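PDB 4BHX: paternally-expressed GENE 3 protein from Homo sapiens, which mediates p53-linked neuronal apoptosis, has tumour-suppressing activity in glioma cells, and dimerizes through its SCAN domain to control gene expression. Local coordinates for residues Q11-L16 / N33-W38; L53-Y58 / E76-L81; P68-K73 / T83-Y88. All coordinates share one frame; numbering follows the deposited sequence. Where two conformers were deposited one is given.

Contact 1: residues Q11-L16 / N33-W38. With EDO (1,2-ethanediol), chain K; EDO (1,2-ethanediol), chain M; EDO (1,2-ethanediol), chain N.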
loop_
_atom_site.group_PDB
_atom_site.type_symbol
_atom_site.label_atom_id
_atom_site.label_comp_id
_atom_site.label_asym_id
_atom_site.label_seq_id
_atom_site.Cartn_x
_atom_site.Cartn_y
_atom_site.Cartn_z
ATOM N N GLN A 11 -1.411 6.478 -0.047
ATOM C CA GLN A 11 -0.535 7.428 0.637
ATOM C C GLN A 11 -1.346 8.434 1.450
ATOM O O GLN A 11 -0.981 8.738 2.616
ATOM C CB GLN A 11 0.409 8.125 -0.370
ATOM C CG GLN A 11 1.446 7.147 -0.914
ATOM C CD GLN A 11 2.156 7.605 -2.196
ATOM O OE1 GLN A 11 2.274 8.806 -2.447
ATOM N NE2 GLN A 11 2.713 6.637 -2.970
ATOM N N ARG A 12 -2.451 8.964 0.911
ATOM C CA ARG A 12 -3.222 9.900 1.707
ATOM C C ARG A 12 -3.794 9.229 3.014
ATOM O O ARG A 12 -3.859 9.879 4.063
ATOM C CB ARG A 12 -4.382 10.517 0.944
ATOM C CG ARG A 12 -4.028 11.275 -0.328
ATOM C CD ARG A 12 -3.304 12.568 -0.042
ATOM N NE ARG A 12 -2.006 12.500 0.609
ATOM C CZ ARG A 12 -0.831 12.283 0.022
ATOM N NH1 ARG A 12 -0.719 12.005 -1.282
ATOM N NH2 ARG A 12 0.263 12.305 0.789
ATOM N N PHE A 13 -4.264 8.000 2.878
ATOM C CA PHE A 13 -4.819 7.245 4.003
ATOM C C PHE A 13 -3.773 7.138 5.126
ATOM O O PHE A 13 -4.062 7.390 6.307
ATOM C CB PHE A 13 -5.261 5.859 3.483
ATOM C CG PHE A 13 -5.724 4.889 4.583
ATOM C CD1 PHE A 13 -6.794 5.216 5.430
ATOM C CD2 PHE A 13 -5.053 3.671 4.794
ATOM C CE1 PHE A 13 -7.175 4.307 6.450
ATOM C CE2 PHE A 13 -5.483 2.743 5.802
ATOM C CZ PHE A 13 -6.530 3.098 6.630
ATOM N N ARG A 14 -2.568 6.735 4.762
ATOM C CA ARG A 14 -1.470 6.583 5.699
ATOM C C ARG A 14 -0.919 7.901 6.252
ATOM O O ARG A 14 -0.365 7.901 7.355
ATOM C CB ARG A 14 -0.366 5.810 5.030
ATOM C CG ARG A 14 -0.619 4.351 4.751
ATOM C CD ARG A 14 -0.957 3.585 6.025
ATOM N NE ARG A 14 -1.255 2.154 5.760
ATOM C CZ ARG A 14 -2.078 1.400 6.505
ATOM N NH1 ARG A 14 -2.722 1.906 7.556
ATOM N NH2 ARG A 14 -2.287 0.155 6.175
ATOM N N ASN A 15 -1.045 9.009 5.517
ATOM C CA ASN A 15 -0.401 10.267 5.908
ATOM C C ASN A 15 -1.352 11.260 6.487
ATOM O O ASN A 15 -0.931 12.257 6.989
ATOM C CB ASN A 15 0.335 10.983 4.729
ATOM C CG ASN A 15 1.328 10.116 3.986
ATOM O OD1 ASN A 15 1.748 10.483 2.860
ATOM N ND2 ASN A 15 1.736 9.037 4.558
ATOM N N LEU A 16 -2.642 10.989 6.490
ATOM C CA LEU A 16 -3.607 11.891 7.107
ATOM C C LEU A 16 -3.285 12.084 8.575
ATOM O O LEU A 16 -2.908 11.150 9.214
ATOM C CB LEU A 16 -5.003 11.308 7.033
ATOM C CG LEU A 16 -6.071 12.276 7.464
ATOM C CD1 LEU A 16 -6.379 13.173 6.299
ATOM C CD2 LEU A 16 -7.329 11.626 7.928
ATOM N N ASN A 33 -13.206 6.970 3.693
ATOM C CA ASN A 33 -13.182 7.336 2.239
ATOM C C ASN A 33 -11.837 7.053 1.580
ATOM O O ASN A 33 -11.782 6.406 0.531
ATOM C CB ASN A 33 -13.552 8.782 2.082
ATOM C CG ASN A 33 -15.019 9.038 2.353
ATOM O OD1 ASN A 33 -15.822 8.143 2.170
ATOM N ND2 ASN A 33 -15.374 10.239 2.742
ATOM N N LEU A 34 -10.738 7.487 2.214
ATOM C CA LEU A 34 -9.391 7.238 1.694
ATOM C C LEU A 34 -9.078 5.773 1.569
ATOM O O LEU A 34 -8.537 5.331 0.557
ATOM C CB LEU A 34 -8.322 7.960 2.509
ATOM C CG LEU A 34 -8.432 9.495 2.502
ATOM C CD1 LEU A 34 -7.559 10.092 3.615
ATOM C CD2 LEU A 34 -8.066 10.050 1.121
ATOM N N CYS A 35 -9.438 4.974 2.579
ATOM C CA CYS A 35 -9.086 3.535 2.555
ATOM C C CYS A 35 -9.870 2.834 1.483
ATOM O O CYS A 35 -9.387 1.923 0.823
ATOM C CB CYS A 35 -9.426 2.907 3.904
ATOM S SG CYS A 35 -8.834 1.224 4.126
ATOM N N LEU A 36 -11.145 3.214 1.328
ATOM C CA LEU A 36 -11.982 2.624 0.241
ATOM C C LEU A 36 -11.506 2.981 -1.196
ATOM O O LEU A 36 -11.586 2.147 -2.109
ATOM C CB LEU A 36 -13.419 3.063 0.419
ATOM C CG LEU A 36 -14.227 2.589 1.644
ATOM C CD1 LEU A 36 -15.626 3.232 1.776
ATOM C CD2 LEU A 36 -14.319 1.129 1.574
ATOM N N ASP A 37 -11.010 4.203 -1.377
ATOM C CA ASP A 37 -10.439 4.653 -2.653
ATOM C C ASP A 37 -9.079 4.044 -2.914
ATOM O O ASP A 37 -8.691 3.889 -4.039
ATOM C CB ASP A 37 -10.382 6.191 -2.714
ATOM C CG ASP A 37 -11.775 6.829 -2.991
ATOM O OD1 ASP A 37 -12.608 6.192 -3.682
ATOM O OD2 ASP A 37 -12.036 7.892 -2.446
ATOM N N TRP A 38 -8.376 3.573 -1.871
ATOM C CA TRP A 38 -7.205 2.781 -2.077
ATOM C C TRP A 38 -7.564 1.351 -2.414
ATOM O O TRP A 38 -7.105 0.795 -3.447
ATOM C CB TRP A 38 -6.316 2.833 -0.793
ATOM C CG TRP A 38 -5.232 1.812 -0.749
ATOM C CD1 TRP A 38 -4.462 1.328 -1.793
ATOM C CD2 TRP A 38 -4.688 1.223 0.463
ATOM N NE1 TRP A 38 -3.510 0.408 -1.279
ATOM C CE2 TRP A 38 -3.650 0.334 0.091
ATOM C CE3 TRP A 38 -4.981 1.388 1.833
ATOM C CZ2 TRP A 38 -2.927 -0.378 1.035
ATOM C CZ3 TRP A 38 -4.284 0.633 2.751
ATOM C CH2 TRP A 38 -3.261 -0.218 2.361
HETATM C C1 EDO K . 1.959 8.313 -6.193
HETATM O O1 EDO K . 1.527 8.937 -4.967
HETATM C C2 EDO K . 0.761 8.259 -7.109
HETATM O O2 EDO K . 0.401 9.620 -7.437
HETATM C C1 EDO M . -4.105 15.884 7.393
HETATM O O1 EDO M . -5.262 16.758 7.624
HETATM C C2 EDO M . -3.287 16.159 6.123
HETATM O O2 EDO M . -2.106 15.312 6.036
HETATM C C1 EDO N . -17.593 5.367 4.275
HETATM O O1 EDO N . -17.497 6.802 4.245
HETATM C C2 EDO N . -18.966 4.876 3.844
HETATM O O2 EDO N . -19.243 5.357 2.521
#
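This is a helix-helix packing contact near the surface of the SCAN domain. It joins the end of helix 6-15 to the C-terminal part of helix 24-39. The two segments run roughly antiparallel, with 149° between their directions and axes 8.5 Å apart at closest approach. Phe13 and Leu34 share most of the contact. Phe13 CG lies anti to the backbone N, which lays the ring against helix 24-39. Cys35 sits over one face of this ring: its CB is 3.9 Å and its SG 4.2 Å from the ring centroid of Phe13, a CH-pi contact joined by a sulfur-aromatic one. Phe13 CD2 meets Trp38 CE3 at 3.7 Å, the two rings crossing obliquely with planes 38° apart. Leu34 packs against the base of Phe13, CB to CB at 3.8 Å, while Leu34 CD2 reaches Arg12 CB at 3.7 Å. Arg14 brings NH2 to the edge of the Trp38 indole, with the guanidinium steeply tilted to the ring. Its charge is paired with Glu56, and His10 stacks on Trp38. The arrangement is a near-antiparallel helix pair packed through Phe13, Leu34, Cys35 and Trp38, within the all-helical SCAN fold.

Contact 2: residues L53-Y58 / E76-L81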
loop_
_atom_site.group_PDB
_atom_site.type_symbol
_atom_site.label_atom_id
_atom_site.label_comp_id
_atom_site.label_asym_id
_atom_site.label_seq_id
_atom_site.Cartn_x
_atom_site.Cartn_y
_atom_site.Cartn_z
ATOM N N LEU A 53 -2.295 -6.110 1.690
ATOM C CA LEU A 53 -1.795 -5.728 3.008
ATOM C C LEU A 53 -0.467 -6.418 3.285
ATOM O O LEU A 53 0.452 -5.821 3.870
ATOM C CB LEU A 53 -2.784 -6.179 4.080
ATOM C CG LEU A 53 -4.135 -5.567 3.883
ATOM C CD1 LEU A 53 -5.168 -6.134 4.855
ATOM C CD2 LEU A 53 -3.972 -4.088 4.063
ATOM N N VAL A 54 -0.357 -7.668 2.893
ATOM C CA VAL A 54 0.890 -8.398 3.016
ATOM C C VAL A 54 1.981 -7.725 2.154
ATOM O O VAL A 54 3.098 -7.467 2.618
ATOM C CB VAL A 54 0.726 -9.874 2.640
ATOM C CG1 VAL A 54 2.070 -10.588 2.508
ATOM C CG2 VAL A 54 -0.150 -10.600 3.614
ATOM N N LEU A 55 1.639 -7.399 0.909
ATOM C CA LEU A 55 2.583 -6.655 0.064
ATOM C C LEU A 55 3.036 -5.313 0.674
ATOM O O LEU A 55 4.266 -5.054 0.691
ATOM C CB LEU A 55 2.011 -6.487 -1.347
ATOM C CG LEU A 55 2.963 -5.679 -2.299
ATOM C CD1 LEU A 55 4.217 -6.480 -2.557
ATOM C CD2 LEU A 55 2.150 -5.346 -3.532
ATOM N N GLU A 56 2.103 -4.528 1.249
ATOM C CA GLU A 56 2.386 -3.264 1.863
ATOM C C GLU A 56 3.418 -3.429 2.980
ATOM O O GLU A 56 4.429 -2.686 3.049
ATOM C CB GLU A 56 1.157 -2.602 2.446
ATOM C CG GLU A 56 1.471 -1.259 3.080
ATOM C CD GLU A 56 0.334 -0.631 3.840
ATOM O OE1 GLU A 56 -0.611 -1.346 4.383
ATOM O OE2 GLU A 56 0.306 0.627 3.837
ATOM N N GLN A 57 3.192 -4.430 3.817
ATOM C CA GLN A 57 4.108 -4.716 4.950
ATOM C C GLN A 57 5.480 -5.213 4.455
ATOM O O GLN A 57 6.508 -4.707 4.861
ATOM C CB GLN A 57 3.429 -5.653 5.971
ATOM C CG GLN A 57 4.336 -5.903 7.180
ATOM C CD GLN A 57 4.605 -4.683 7.991
ATOM O OE1 GLN A 57 3.782 -3.753 8.064
ATOM N NE2 GLN A 57 5.755 -4.650 8.612
ATOM N N TYR A 58 5.486 -6.121 3.474
ATOM C CA TYR A 58 6.703 -6.662 2.899
ATOM C C TYR A 58 7.592 -5.564 2.335
ATOM O O TYR A 58 8.806 -5.547 2.651
ATOM C CB TYR A 58 6.439 -7.736 1.827
ATOM C CG TYR A 58 7.506 -8.845 1.687
ATOM C CD1 TYR A 58 8.881 -8.595 1.898
ATOM C CD2 TYR A 58 7.136 -10.128 1.282
ATOM C CE1 TYR A 58 9.830 -9.613 1.786
ATOM C CE2 TYR A 58 8.049 -11.159 1.215
ATOM C CZ TYR A 58 9.408 -10.888 1.422
ATOM O OH TYR A 58 10.295 -11.928 1.326
ATOM N N GLU A 76 4.239 -5.846 -8.657
ATOM C CA GLU A 76 2.878 -5.423 -8.385
ATOM C C GLU A 76 2.167 -6.403 -7.479
ATOM O O GLU A 76 1.080 -6.081 -7.018
ATOM C CB GLU A 76 2.076 -5.085 -9.658
ATOM C CG GLU A 76 1.382 -6.246 -10.329
ATOM C CD GLU A 76 2.371 -7.187 -10.957
ATOM O OE1 GLU A 76 3.083 -6.715 -11.868
ATOM O OE2 GLU A 76 2.456 -8.372 -10.535
ATOM N N ASN A 77 2.781 -7.557 -7.207
ATOM C CA ASN A 77 2.355 -8.455 -6.136
ATOM C C ASN A 77 3.479 -9.207 -5.367
ATOM O O ASN A 77 4.643 -9.099 -5.698
ATOM C CB ASN A 77 1.317 -9.417 -6.661
ATOM C CG ASN A 77 1.903 -10.454 -7.588
ATOM O OD1 ASN A 77 3.046 -10.862 -7.457
ATOM N ND2 ASN A 77 1.101 -10.889 -8.546
ATOM N N CYS A 78 3.135 -9.968 -4.351
ATOM C CA CYS A 78 4.157 -10.563 -3.482
ATOM C C CYS A 78 5.026 -11.558 -4.180
ATOM O O CYS A 78 6.222 -11.596 -3.947
ATOM C CB CYS A 78 3.575 -11.286 -2.290
ATOM S SG CYS A 78 2.889 -10.085 -1.127
ATOM N N GLU A 79 4.400 -12.437 -4.958
ATOM C CA GLU A 79 5.095 -13.504 -5.626
ATOM C C GLU A 79 6.244 -12.994 -6.447
ATOM O O GLU A 79 7.326 -13.553 -6.471
ATOM C CB GLU A 79 4.090 -14.256 -6.511
ATOM C CG GLU A 79 3.735 -15.547 -5.847
ATOM C CD GLU A 79 4.899 -16.491 -5.938
ATOM O OE1 GLU A 79 5.595 -16.416 -6.970
ATOM O OE2 GLU A 79 5.110 -17.280 -4.994
ATOM N N LYS A 80 5.949 -11.927 -7.125
ATOM C CA LYS A 80 6.886 -11.267 -7.930
ATOM C C LYS A 80 8.058 -10.910 -7.031
ATOM O O LYS A 80 9.181 -11.401 -7.231
ATOM C CB LYS A 80 6.201 -10.057 -8.421
ATOM C CG LYS A 80 6.808 -9.396 -9.605
ATOM C CD LYS A 80 5.659 -8.974 -10.523
ATOM C CE LYS A 80 6.151 -8.147 -11.703
ATOM N NZ LYS A 80 5.453 -6.835 -11.834
ATOM N N LEU A 81 7.751 -10.115 -5.993
ATOM C CA LEU A 81 8.730 -9.568 -5.058
ATOM C C LEU A 81 9.644 -10.655 -4.554
ATOM O O LEU A 81 10.852 -10.457 -4.511
ATOM C CB LEU A 81 7.990 -8.833 -3.871
ATOM C CG LEU A 81 8.810 -8.203 -2.732
ATOM C CD1 LEU A 81 9.767 -7.172 -3.260
ATOM C CD2 LEU A 81 7.939 -7.594 -1.616
#
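Leu81 and Tyr58 set the geometry of this contact between helix 46-61 and the start of helix 78-85. Leu81 has CG anti to its backbone N (chi1 178°), and its CD2 methyl is laid over one face of the Tyr58 ring. The methyl is 3.9 Å from the ring centroid of Tyr58 and displaced toward the rim, nearest to Tyr58 CG at 3.6 Å. This is a CH-pi contact. Val82 and Leu85 also touch Tyr58, so helix 78-85 offers this ring several apolar neighbours.

Leu55 is directed toward segment 76-81, and its two methyls part. CD1 meets Leu81 CD2 at 4.0 Å, the two side chains crossing obliquely. CD2 lies against the backbone, 3.7 Å from Glu76 O. Cys78 comes in from the flank. Its SG lies beside the backbone N of its own residue and reaches across to helix 46-61, where it sits 3.7 Å from Leu55 CB. Val54 CG1 touches the same sulfur.

Two side-chain bonds lie within segment 76-81. Asn77 is the N-cap of helix 78-85. Its OD1 accepts from Lys80 N at 3.1 Å, a nearly straight bond with the donor almost along the C=O axis. Lys80 NZ forms a salt bridge with Glu76 OE1, modelled very short and approached from above the carboxylate plane. The interface itself is therefore joined by apolar, sulfur and CH-pi packing. The polar bonds stay on one side of it, and the Asn77 cap satisfies an N-H in the first turn of the helix that carries Cys78 and Leu81.

Contact 3: residues P68-K73 / T83-Y88. With EDO (1,2-ethanediol), chain J.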
loop_
_atom_site.group_PDB
_atom_site.type_symbol
_atom_site.label_atom_id
_atom_site.label_comp_id
_atom_site.label_asym_id
_atom_site.label_seq_id
_atom_site.Cartn_x
_atom_site.Cartn_y
_atom_site.Cartn_z
ATOM N N PRO A 68 15.876 0.816 -3.212
ATOM C CA PRO A 68 15.805 1.522 -4.514
ATOM C C PRO A 68 15.550 0.593 -5.710
ATOM O O PRO A 68 14.831 0.940 -6.613
ATOM C CB PRO A 68 17.183 2.204 -4.604
ATOM C CG PRO A 68 17.664 2.281 -3.167
ATOM C CD PRO A 68 17.183 0.997 -2.560
ATOM N N TRP A 69 16.153 -0.567 -5.694
ATOM C CA TRP A 69 15.971 -1.570 -6.732
ATOM C C TRP A 69 14.538 -2.063 -6.809
ATOM O O TRP A 69 13.899 -2.056 -7.876
ATOM C CB TRP A 69 16.833 -2.739 -6.397
ATOM C CG TRP A 69 18.287 -2.396 -6.366
ATOM C CD1 TRP A 69 18.978 -1.623 -5.407
ATOM C CD2 TRP A 69 19.263 -2.808 -7.325
ATOM N NE1 TRP A 69 20.314 -1.558 -5.765
ATOM C CE2 TRP A 69 20.506 -2.264 -6.931
ATOM C CE3 TRP A 69 19.207 -3.579 -8.486
ATOM C CZ2 TRP A 69 21.672 -2.475 -7.667
ATOM C CZ3 TRP A 69 20.377 -3.768 -9.216
ATOM C CH2 TRP A 69 21.584 -3.236 -8.787
ATOM N N VAL A 70 14.015 -2.502 -5.658
ATOM C CA VAL A 70 12.648 -3.003 -5.619
ATOM C C VAL A 70 11.671 -1.990 -6.093
ATOM O O VAL A 70 10.750 -2.327 -6.844
ATOM C CB VAL A 70 12.269 -3.555 -4.204
ATOM C CG1 VAL A 70 10.766 -3.744 -4.100
ATOM C CG2 VAL A 70 12.968 -4.880 -3.997
ATOM N N ARG A 71 11.861 -0.744 -5.736
ATOM C CA ARG A 71 10.961 0.230 -6.225
ATOM C C ARG A 71 11.172 0.669 -7.694
ATOM O O ARG A 71 10.214 1.077 -8.352
ATOM C CB ARG A 71 10.922 1.411 -5.320
ATOM C CG ARG A 71 11.999 2.415 -5.459
ATOM C CD ARG A 71 11.545 3.718 -4.816
ATOM N NE ARG A 71 11.296 3.631 -3.363
ATOM C CZ ARG A 71 12.189 3.844 -2.385
ATOM N NH1 ARG A 71 13.472 4.132 -2.637
ATOM N NH2 ARG A 71 11.787 3.759 -1.122
ATOM N N ALA A 72 12.394 0.572 -8.206
ATOM C CA ALA A 72 12.599 0.869 -9.621
ATOM C C ALA A 72 11.790 -0.153 -10.387
ATOM O O ALA A 72 11.183 0.168 -11.386
ATOM C CB ALA A 72 14.082 0.811 -9.953
ATOM N N LYS A 73 11.756 -1.389 -9.892
ATOM C CA LYS A 73 11.062 -2.480 -10.519
ATOM C C LYS A 73 9.519 -2.512 -10.343
ATOM O O LYS A 73 8.823 -3.090 -11.185
ATOM C CB LYS A 73 11.600 -3.784 -9.997
ATOM C CG LYS A 73 11.461 -4.898 -11.003
ATOM C CD LYS A 73 12.505 -4.770 -12.097
ATOM C CE LYS A 73 13.290 -6.066 -12.176
ATOM N NZ LYS A 73 12.752 -7.056 -13.178
ATOM N N THR A 83 10.354 -13.588 -5.958
ATOM C CA THR A 83 11.206 -14.231 -6.988
ATOM C C THR A 83 12.302 -13.256 -7.360
ATOM O O THR A 83 13.486 -13.624 -7.515
ATOM C CB THR A 83 10.398 -14.657 -8.216
ATOM O OG1 THR A 83 9.715 -13.530 -8.788
ATOM C CG2 THR A 83 9.411 -15.745 -7.797
ATOM N N LEU A 84 11.916 -11.995 -7.377
ATOM C CA LEU A 84 12.876 -10.958 -7.530
ATOM C C LEU A 84 13.943 -10.987 -6.406
ATOM O O LEU A 84 15.149 -11.023 -6.683
ATOM C CB LEU A 84 12.139 -9.650 -7.587
ATOM C CG LEU A 84 12.978 -8.432 -7.744
ATOM C CD1 LEU A 84 13.665 -8.461 -9.107
ATOM C CD2 LEU A 84 12.088 -7.225 -7.574
ATOM N N LEU A 85 13.537 -11.024 -5.144
ATOM C CA LEU A 85 14.535 -11.042 -4.101
ATOM C C LEU A 85 15.312 -12.367 -4.144
ATOM O O LEU A 85 16.431 -12.451 -3.704
ATOM C CB LEU A 85 13.908 -10.801 -2.721
ATOM C CG LEU A 85 13.069 -9.514 -2.540
ATOM C CD1 LEU A 85 12.065 -9.715 -1.419
ATOM C CD2 LEU A 85 13.872 -8.251 -2.281
ATOM N N GLU A 86 14.718 -13.421 -4.670
ATOM C CA GLU A 86 15.454 -14.658 -4.849
ATOM C C GLU A 86 16.634 -14.455 -5.867
ATOM O O GLU A 86 17.530 -15.295 -5.905
ATOM C CB GLU A 86 14.484 -15.800 -5.230
ATOM C CG GLU A 86 13.723 -16.382 -4.039
ATOM C CD GLU A 86 12.663 -17.440 -4.381
ATOM O OE1 GLU A 86 11.983 -17.370 -5.434
ATOM O OE2 GLU A 86 12.464 -18.346 -3.544
ATOM N N ASN A 87 16.671 -13.324 -6.610
ATOM C CA ASN A 87 17.738 -13.032 -7.616
ATOM C C ASN A 87 18.413 -11.602 -7.678
ATOM O O ASN A 87 19.063 -11.270 -8.683
ATOM C CB ASN A 87 17.222 -13.440 -9.034
ATOM C CG ASN A 87 16.390 -12.349 -9.741
ATOM O OD1 ASN A 87 15.492 -12.656 -10.520
ATOM N ND2 ASN A 87 16.701 -11.091 -9.497
ATOM N N TYR A 88 18.304 -10.788 -6.621
ATOM C CA TYR A 88 18.647 -9.367 -6.534
ATOM C C TYR A 88 19.620 -9.064 -5.352
ATOM O O TYR A 88 20.102 -7.930 -5.171
ATOM C CB TYR A 88 17.311 -8.666 -6.219
ATOM C CG TYR A 88 16.946 -7.476 -7.051
ATOM C CD1 TYR A 88 17.354 -7.365 -8.379
ATOM C CD2 TYR A 88 16.157 -6.486 -6.523
ATOM C CE1 TYR A 88 17.004 -6.269 -9.143
ATOM C CE2 TYR A 88 15.802 -5.397 -7.278
ATOM C CZ TYR A 88 16.228 -5.297 -8.584
ATOM O OH TYR A 88 15.895 -4.201 -9.331
HETATM C C1 EDO J . 14.949 4.345 -7.734
HETATM O O1 EDO J . 15.204 3.248 -6.881
HETATM C C2 EDO J . 13.483 4.200 -8.088
HETATM O O2 EDO J . 13.289 4.840 -9.341
#
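The Tyr88 ring is the main bump in this contact, which joins helix 67-73 to helix 78-85 and the chain that runs on to Tyr88. The ring fits between the edge of Trp69 and the CD1 methyl of Leu84. Leu84 CD1 sits over the centre of one ring face, 3.8 Å above the plane of Tyr88. The opposite face receives the indole of Trp69 edge-on. The pair is T-shaped: the planes stand 85° apart and the centroid of the Tyr88 ring lies 5.1 Å from that of the six-membered ring of Trp69. Trp69 CG lies anti to its carbonyl carbon (chi1 -62°), which turns the indole toward Tyr88. Tyr88 was deposited in two conformers, so close detail around its ring is to be read with caution.

Two further fits lie alongside. Val70 CG2 meets Leu85 CD2 at 3.9 Å, with the side chains crossing at about a right angle. Leu59 and Pro75 also touch Val70. Lys73 bends at several torsions, so that its aliphatic CE lies 3.9 Å from Leu84 CD1.

Tyr88 OH ends near the backbone of helix 67-73. It donates a weak hydrogen bond to Trp69 O at 3.3 Å, and that carbonyl also accepts from Lys73 N within the helix. Trp69 O lies in the plane of the Tyr88 ring, at its edge. The contact thus depends mainly on aromatic and apolar shape, with one weak polar link at the phenol tip.

How the contacts relate
From the N terminus, contact 1 comes first. It folds helix 24-39 back on helix 6-15 and closes a loop of 16 residues. That loop is complete before contact 2 begins, so the two are in series. The salt bridge from Arg14 to Glu56 joins them by linking helix 6-15 to helix 46-61. Contact 2 closes a loop of 17 residues and contact 3 one of 9. These two cross: 68-73 lies inside the loop of contact 2, and 83-88 lies beyond it. Both use helix 78-85, which thereby meets helix 46-61 and helix 67-73. Leu81 on Val70 and Tyr58 on Leu85 merge their packing. Contact 1 lies across the chain's centre from contacts 2 and 3, and has no touch with contact 3.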